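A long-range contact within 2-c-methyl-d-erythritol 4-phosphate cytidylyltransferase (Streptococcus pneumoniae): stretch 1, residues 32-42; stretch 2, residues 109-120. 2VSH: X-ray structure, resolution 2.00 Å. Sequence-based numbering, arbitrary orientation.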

# COMPACT_ATOMS: atom_id res chain seq x y z
N PRO A 32 -16.71 -13.03 -14.97
CA PRO A 32 -16.45 -12.79 -13.55
C PRO A 32 -14.96 -12.80 -13.25
O PRO A 32 -14.20 -13.58 -13.85
CB PRO A 32 -17.11 -13.99 -12.83
CG PRO A 32 -18.11 -14.52 -13.80
CD PRO A 32 -17.55 -14.23 -15.18
N ILE A 33 -14.55 -11.96 -12.30
CA ILE A 33 -13.15 -11.91 -11.89
C ILE A 33 -12.59 -13.30 -11.61
O ILE A 33 -11.47 -13.63 -12.06
CB ILE A 33 -12.94 -10.93 -10.69
CG1 ILE A 33 -13.19 -9.48 -11.15
CG2 ILE A 33 -11.50 -11.07 -10.12
CD1 ILE A 33 -13.44 -8.46 -10.02
N LEU A 34 -13.35 -14.12 -10.89
CA LEU A 34 -12.92 -15.47 -10.55
C LEU A 34 -12.54 -16.28 -11.79
O LEU A 34 -11.57 -17.05 -11.78
CB LEU A 34 -14.01 -16.23 -9.77
CG LEU A 34 -13.72 -17.70 -9.45
CD1 LEU A 34 -12.47 -17.90 -8.56
CD2 LEU A 34 -14.95 -18.38 -8.84
N ILE A 35 -13.32 -16.11 -12.85
CA ILE A 35 -13.11 -16.82 -14.11
C ILE A 35 -11.80 -16.40 -14.79
O ILE A 35 -11.04 -17.26 -15.26
CB ILE A 35 -14.32 -16.68 -15.05
CG1 ILE A 35 -15.54 -17.43 -14.48
CG2 ILE A 35 -13.97 -17.14 -16.48
CD1 ILE A 35 -15.32 -18.96 -14.22
N HIS A 36 -11.55 -15.09 -14.84
CA HIS A 36 -10.30 -14.54 -15.36
C HIS A 36 -9.11 -15.20 -14.67
O HIS A 36 -8.12 -15.57 -15.32
CB HIS A 36 -10.20 -13.04 -15.09
CG HIS A 36 -11.07 -12.19 -15.96
ND1 HIS A 36 -10.70 -11.81 -17.23
CD2 HIS A 36 -12.28 -11.63 -15.73
CE1 HIS A 36 -11.65 -11.07 -17.76
NE2 HIS A 36 -12.62 -10.94 -16.87
N THR A 37 -9.22 -15.32 -13.35
CA THR A 37 -8.13 -15.84 -12.52
C THR A 37 -7.90 -17.34 -12.79
O THR A 37 -6.76 -17.79 -12.97
CB THR A 37 -8.43 -15.61 -11.01
OG1 THR A 37 -8.60 -14.20 -10.76
CG2 THR A 37 -7.28 -16.13 -10.14
N ILE A 38 -8.98 -18.11 -12.80
CA ILE A 38 -8.89 -19.56 -13.10
C ILE A 38 -8.30 -19.78 -14.51
O ILE A 38 -7.43 -20.65 -14.68
CB ILE A 38 -10.25 -20.26 -12.98
CG1 ILE A 38 -10.73 -20.28 -11.52
CG2 ILE A 38 -10.17 -21.70 -13.51
CD1 ILE A 38 -12.20 -20.73 -11.35
N GLU A 39 -8.75 -18.98 -15.47
CA GLU A 39 -8.23 -18.98 -16.85
C GLU A 39 -6.71 -18.92 -16.95
O GLU A 39 -6.12 -19.62 -17.76
CB GLU A 39 -8.78 -17.79 -17.65
CG GLU A 39 -10.09 -18.09 -18.37
CD GLU A 39 -10.70 -16.86 -19.02
OE1 GLU A 39 -10.01 -15.81 -19.07
OE2 GLU A 39 -11.86 -16.93 -19.46
N LYS A 40 -6.08 -18.08 -16.13
CA LYS A 40 -4.63 -17.93 -16.12
C LYS A 40 -3.91 -19.21 -15.72
O LYS A 40 -2.74 -19.37 -16.06
CB LYS A 40 -4.19 -16.79 -15.20
CG LYS A 40 -4.71 -15.39 -15.53
CD LYS A 40 -4.25 -14.92 -16.90
CE LYS A 40 -4.53 -13.45 -17.06
NZ LYS A 40 -6.00 -13.16 -17.13
N PHE A 41 -4.61 -20.10 -15.00
CA PHE A 41 -4.02 -21.38 -14.53
C PHE A 41 -4.29 -22.60 -15.43
O PHE A 41 -3.51 -23.56 -15.42
CB PHE A 41 -4.48 -21.71 -13.10
CG PHE A 41 -3.77 -20.93 -12.03
CD1 PHE A 41 -2.63 -21.44 -11.42
CD2 PHE A 41 -4.25 -19.68 -11.62
CE1 PHE A 41 -1.97 -20.73 -10.41
CE2 PHE A 41 -3.60 -18.95 -10.61
CZ PHE A 41 -2.45 -19.47 -10.01
N VAL A 42 -5.38 -22.55 -16.19
CA VAL A 42 -5.76 -23.66 -17.10
C VAL A 42 -4.77 -23.94 -18.23
O VAL A 42 -4.69 -25.08 -18.70
CB VAL A 42 -7.20 -23.51 -17.73
CG1 VAL A 42 -8.27 -23.31 -16.66
CG2 VAL A 42 -7.26 -22.41 -18.80
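Stretch 2 (109-120) VVTHDSVRPFIT

Stretch 2 packs a strand end and the two tight turns that follow it against one side of the helix of stretch 1, in a mostly apolar contact pinned by two hydrogen bonds from side chains of stretch 1 to turn carbonyls. Together the two stretches bury 559 Å², summed over both sides, and no touching pair is closer than 69 residues in sequence.

The helix, which begins at Ile33, runs nearly antiparallel to the strand 109-113: their N-to-C directions differ by 155°, and the axes come no closer than 10.3 Å. That spacing leaves room for side chains between the two elements, so the strand touches stretch 1 mainly through the side chains of Val110 and His112, whose CA-to-CB bonds point toward it, and through Asp113 O, 3.8 Å from Thr37 CG2, while the CA-to-CB bonds of Thr111 and Asp113 point away.

After Asp113 the chain leaves the extended conformation. A type I turn spans Asp113 to Arg116, closed by Arg116 N to Asp113 O at 3.3 Å, and a second type I turn spans Arg116 to Ile119. The backbones draw nearest here, with CA atoms 5.4 Å apart for Leu34 and Ser114 and 4.2 Å for Thr37 and Pro117. From the Leu34 - Ser114 pair the register advances through Thr37 - Pro117 to Lys40 - Thr120, whose CA atoms are 6.6 Å apart, so this part of stretch 2 runs the same way as stretch 1, reversing the sense of the strand.

Thr37 lies among His112, Ser114 and Pro117. With chi1 at -59° (m), its OG1 donates to Ser114 O at 2.6 Å, a short bond that ties the helix to the first turn. The same OG1 lies 3.2 Å from Pro117 CA; Pro117 N, lacking a hydrogen, offers it no donor. Thr37 CG2 meets the edge of the His112 ring, 3.7 Å from CD2. That ring is held from within its own stretch, because His112 NE2 donates to Arg116 O at 2.8 Å.

Pro117 is also packed by neighbours on the helix: Ile33 CG2 is 3.9 Å from Pro117 CG, and His36 CB is 3.6 Å from Pro117 CB. Ile33 CG2 also reaches Ser114 O at 3.6 Å, and Leu34 CD1 sits 3.8 Å from Ser114 CB.

Further along stretch 1, Lys40 NZ donates to Pro117 O at 3.1 Å. Its aliphatic part lies along Ile119, with Lys40 CG 3.4 Å from Ile119 O and Lys40 CB 3.8 Å from Ile119 CG2. The contact buries Ile119 O without a hydrogen-bonding partner in the model.

Phe41 gives up 81 Å², the largest share of any residue. Its CA-to-CB bond points sideways, but the ring reaches inward: Phe41 CZ lies 3.5 Å from Ile119 CD1 and 3.9 Å from His112 CB, while Val110 CG1 approaches the ring edge, 3.9 Å from Phe41 CE1. The Phe41 and His112 rings meet obliquely, with centroids 5.8 Å apart and planes at 51°.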

# COMPACT_ATOMS: atom_id res chain seq x y z
N VAL A 109 1.23 -27.07 -3.82
CA VAL A 109 0.08 -26.24 -4.15
C VAL A 109 0.54 -24.81 -4.40
O VAL A 109 1.29 -24.24 -3.60
CB VAL A 109 -1.08 -26.30 -3.09
CG1 VAL A 109 -0.65 -25.74 -1.72
CG2 VAL A 109 -2.33 -25.57 -3.59
N VAL A 110 0.13 -24.26 -5.54
CA VAL A 110 0.32 -22.84 -5.85
C VAL A 110 -0.95 -22.10 -5.42
O VAL A 110 -1.95 -22.13 -6.13
CB VAL A 110 0.63 -22.61 -7.37
CG1 VAL A 110 0.84 -21.12 -7.68
CG2 VAL A 110 1.86 -23.40 -7.82
N THR A 111 -0.91 -21.47 -4.24
CA THR A 111 -2.06 -20.74 -3.70
C THR A 111 -2.10 -19.30 -4.22
O THR A 111 -1.06 -18.66 -4.36
CB THR A 111 -2.13 -20.74 -2.13
OG1 THR A 111 -1.10 -19.92 -1.59
CG2 THR A 111 -2.04 -22.17 -1.57
N HIS A 112 -3.31 -18.81 -4.50
CA HIS A 112 -3.46 -17.51 -5.15
C HIS A 112 -4.85 -16.93 -4.89
O HIS A 112 -5.84 -17.66 -4.91
CB HIS A 112 -3.21 -17.65 -6.67
CG HIS A 112 -3.19 -16.34 -7.40
ND1 HIS A 112 -2.19 -15.41 -7.23
CD2 HIS A 112 -4.05 -15.81 -8.31
CE1 HIS A 112 -2.43 -14.36 -8.00
NE2 HIS A 112 -3.56 -14.57 -8.66
N ASP A 113 -4.91 -15.63 -4.63
CA ASP A 113 -6.18 -14.91 -4.41
C ASP A 113 -7.06 -14.95 -5.65
O ASP A 113 -6.58 -14.67 -6.75
CB ASP A 113 -5.90 -13.43 -4.13
CG ASP A 113 -5.19 -13.19 -2.81
OD1 ASP A 113 -5.36 -13.99 -1.87
OD2 ASP A 113 -4.47 -12.18 -2.72
N SER A 114 -8.35 -15.23 -5.48
CA SER A 114 -9.31 -15.18 -6.60
C SER A 114 -9.40 -13.81 -7.25
O SER A 114 -9.65 -13.71 -8.45
CB SER A 114 -10.70 -15.60 -6.17
OG SER A 114 -11.19 -14.69 -5.21
N VAL A 115 -9.21 -12.76 -6.44
CA VAL A 115 -9.34 -11.37 -6.92
C VAL A 115 -8.04 -10.76 -7.44
O VAL A 115 -7.89 -9.53 -7.54
CB VAL A 115 -9.96 -10.45 -5.85
CG1 VAL A 115 -11.45 -10.78 -5.67
CG2 VAL A 115 -9.16 -10.53 -4.52
N ARG A 116 -7.10 -11.63 -7.78
CA ARG A 116 -5.88 -11.23 -8.47
C ARG A 116 -5.87 -11.81 -9.89
O ARG A 116 -5.12 -12.74 -10.17
CB ARG A 116 -4.65 -11.66 -7.69
CG ARG A 116 -4.32 -10.77 -6.48
CD ARG A 116 -2.96 -11.13 -5.91
NE ARG A 116 -2.81 -10.63 -4.54
CZ ARG A 116 -2.21 -9.49 -4.21
NH1 ARG A 116 -1.70 -8.69 -5.13
NH2 ARG A 116 -2.13 -9.13 -2.94
N PRO A 117 -6.72 -11.27 -10.79
CA PRO A 117 -6.83 -11.86 -12.14
C PRO A 117 -5.66 -11.58 -13.09
O PRO A 117 -5.61 -12.17 -14.18
CB PRO A 117 -8.12 -11.23 -12.70
CG PRO A 117 -8.25 -9.93 -11.98
CD PRO A 117 -7.58 -10.09 -10.63
N PHE A 118 -4.71 -10.72 -12.68
CA PHE A 118 -3.63 -10.32 -13.59
C PHE A 118 -2.33 -11.09 -13.38
O PHE A 118 -1.27 -10.68 -13.86
CB PHE A 118 -3.38 -8.81 -13.52
CG PHE A 118 -4.60 -8.00 -13.82
CD1 PHE A 118 -5.13 -7.98 -15.11
CD2 PHE A 118 -5.22 -7.26 -12.83
CE1 PHE A 118 -6.29 -7.23 -15.40
CE2 PHE A 118 -6.38 -6.51 -13.10
CZ PHE A 118 -6.90 -6.49 -14.39
N ILE A 119 -2.43 -12.22 -12.68
CA ILE A 119 -1.30 -13.13 -12.53
C ILE A 119 -0.95 -13.62 -13.93
O ILE A 119 -1.82 -13.73 -14.80
CB ILE A 119 -1.68 -14.33 -11.59
CG1 ILE A 119 -0.47 -15.26 -11.35
CG2 ILE A 119 -2.96 -15.04 -12.11
CD1 ILE A 119 -0.77 -16.46 -10.46
N THR A 120 0.34 -13.91 -14.15
CA THR A 120 0.83 -14.33 -15.45
C THR A 120 1.43 -15.74 -15.31
O THR A 120 1.75 -16.19 -14.21
CB THR A 120 1.93 -13.37 -15.95
OG1 THR A 120 3.05 -13.41 -15.06
CG2 THR A 120 1.41 -11.91 -16.08